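Major pilin protein fimA (Silicibacter pomeroyi, PDB 2IMH) is of unknown function, a DUF1028 family member that carries the name of a major pilin protein although a pilus role remains unestablished. Local coordinates at residues L140-E143 with R144-A148. Numbering follows the deposited sequence. Where two conformers were deposited one is given.
Sequences LTFE and RRLLA
Leu140 and Arg144 meet at the start of helix 142-155, where the leucine lies over one face of the guanidinium group: CD1 of Leu140 sits 3.6 Å from CZ of Arg144, displaced toward the rim of the group. The long chain of Arg144 runs back past the N-cap residue, its CG 3.4 Å from OG1 of Thr141, and the bend at chi3 turns the guanidinium toward Leu140. A water accepts from both NH1 of Arg144, at 2.7 Å, and the backbone N of Thr141, tying the arginine to the chain just before the helix.

Arg145 also reaches backward, along a different side of the turn, though its placement is that of one of two modelled conformers and so tentative. In the conformer described, NH2 of Arg145 makes a weak but nearly straight hydrogen bond to Leu140 O (3.5 Å, 167°), the oxygen lying at the edge of the guanidinium. The same group presents a face to CD1 of Phe142 while standing at the edge of the phenyl ring, the two planes 65° apart; NH1 of Arg145 is 3.7 Å from CD1 of Phe142. Leu146 CD1 lies over a face of the ring, 4.2 Å from CE2 of Phe142. With CG anti to the backbone N (chi1 -178°), Phe142 points its ring inward to Val170, Ala9 and Phe135, between helix 126-137 and strands 4-11 and 165-172.

Underneath, the first helical bonds set the spacing of these side chains: Arg145 N to Thr141 O, Leu146 N to Phe142 O and Leu147 N to Glu143 O. Leu147 packs on Tyr197 and Leu193 of helix 189-200.

Both guanidinium groups pack a face against a neighbouring side chain and spend N-H groups on oxygen acceptors, tentatively so for Arg145. Helix-dipole electrostatics would probably disfavour cations there, a cost that the carbonyl, the water and a weak, long ion pair from Arg145 to Asp11 may partly offset.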
loop_
_atom_site.group_PDB
_atom_site.type_symbol
_atom_site.label_atom_id
_atom_site.label_comp_id
_atom_site.label_asym_id
_atom_site.label_seq_id
_atom_site.Cartn_x
_atom_site.Cartn_y
_atom_site.Cartn_z
ATOM N N LEU A 140 13.282 11.109 -2.334
ATOM C CA LEU A 140 12.562 11.647 -1.184
ATOM C C LEU A 140 12.395 10.571 -0.104
ATOM O O LEU A 140 12.827 9.429 -0.296
ATOM C CB LEU A 140 11.208 12.211 -1.624
ATOM C CG LEU A 140 11.230 13.289 -2.718
ATOM C CD1 LEU A 140 9.815 13.765 -3.021
ATOM C CD2 LEU A 140 12.145 14.469 -2.354
ATOM N N THR A 141 11.797 10.945 1.026
ATOM C CA THR A 141 11.497 9.999 2.109
ATOM C C THR A 141 10.538 8.936 1.563
ATOM O O THR A 141 9.780 9.218 0.633
ATOM C CB THR A 141 10.851 10.708 3.331
ATOM O OG1 THR A 141 9.584 11.263 2.962
ATOM C CG2 THR A 141 11.739 11.830 3.860
ATOM N N PHE A 142 10.603 7.729 2.125
ATOM C CA PHE A 142 9.815 6.572 1.660
ATOM C C PHE A 142 8.361 6.929 1.363
ATOM O O PHE A 142 7.846 6.628 0.283
ATOM C CB PHE A 142 9.901 5.476 2.719
ATOM C CG PHE A 142 9.177 4.197 2.378
ATOM C CD1 PHE A 142 9.453 3.504 1.208
ATOM C CD2 PHE A 142 8.282 3.649 3.274
ATOM C CE1 PHE A 142 8.813 2.297 0.931
ATOM C CE2 PHE A 142 7.637 2.438 3.005
ATOM C CZ PHE A 142 7.890 1.775 1.832
ATOM N N GLU A 143 7.705 7.587 2.316
ATOM C CA GLU A 143 6.286 7.946 2.164
ATOM C C GLU A 143 6.026 8.855 0.966
ATOM O O GLU A 143 5.025 8.699 0.271
ATOM C CB GLU A 143 5.785 8.622 3.435
ATOM C CG GLU A 143 5.814 7.711 4.657
ATOM C CD GLU A 143 7.171 7.616 5.356
ATOM O OE1 GLU A 143 8.172 8.225 4.905
ATOM O OE2 GLU A 143 7.231 6.911 6.386
ATOM N N ARG A 144 6.928 9.806 0.736
ATOM C CA ARG A 144 6.796 10.727 -0.384
ATOM C C ARG A 144 7.072 10.043 -1.712
ATOM O O ARG A 144 6.570 10.485 -2.744
ATOM C CB ARG A 144 7.703 11.960 -0.207
ATOM C CG ARG A 144 7.289 12.864 0.954
ATOM C CD ARG A 144 8.298 14.025 1.132
ATOM N NE ARG A 144 8.166 15.006 0.047
ATOM C CZ ARG A 144 9.044 15.973 -0.241
ATOM N NH1 ARG A 144 10.159 16.131 0.478
ATOM N NH2 ARG A 144 8.798 16.798 -1.261
ATOM N N ARG A 145 7.869 8.971 -1.681
ATOM C CA ARG A 145 8.120 8.160 -2.880
ATOM C C ARG A 145 6.834 7.453 -3.291
ATOM O O ARG A 145 6.500 7.393 -4.476
ATOM C CB ARG A 145 9.235 7.138 -2.622
ATOM C CG ARG A 145 10.626 7.655 -2.965
ATOM C CD ARG A 145 11.682 7.243 -1.958
ATOM N NE ARG A 145 11.882 5.798 -1.823
ATOM C CZ ARG A 145 12.458 5.230 -0.767
ATOM N NH1 ARG A 145 12.605 3.919 -0.710
ATOM N NH2 ARG A 145 12.881 5.976 0.244
ATOM N N LEU A 146 6.114 6.927 -2.294
ATOM C CA LEU A 146 4.823 6.281 -2.536
ATOM C C LEU A 146 3.853 7.286 -3.124
ATOM O O LEU A 146 3.187 7.007 -4.120
ATOM C CB LEU A 146 4.264 5.663 -1.250
ATOM C CG LEU A 146 5.030 4.456 -0.679
ATOM C CD1 LEU A 146 4.517 4.143 0.727
ATOM C CD2 LEU A 146 4.937 3.220 -1.601
ATOM N N LEU A 147 3.804 8.485 -2.543
ATOM C CA LEU A 147 2.932 9.539 -3.086
ATOM C C LEU A 147 3.305 9.904 -4.525
ATOM O O LEU A 147 2.427 10.063 -5.378
ATOM C CB LEU A 147 2.933 10.777 -2.185
ATOM C CG LEU A 147 2.204 10.640 -0.842
ATOM C CD1 LEU A 147 2.533 11.808 0.107
ATOM C CD2 LEU A 147 0.684 10.514 -1.026
ATOM N N ALA A 148 4.602 10.035 -4.785
ATOM C CA ALA A 148 5.107 10.351 -6.124
ATOM C C ALA A 148 4.622 9.302 -7.135
ATOM O O ALA A 148 4.235 9.635 -8.262
ATOM C CB ALA A 148 6.609 10.419 -6.119
HETATM O O HOH W 1 11.576 14.077 1.527
#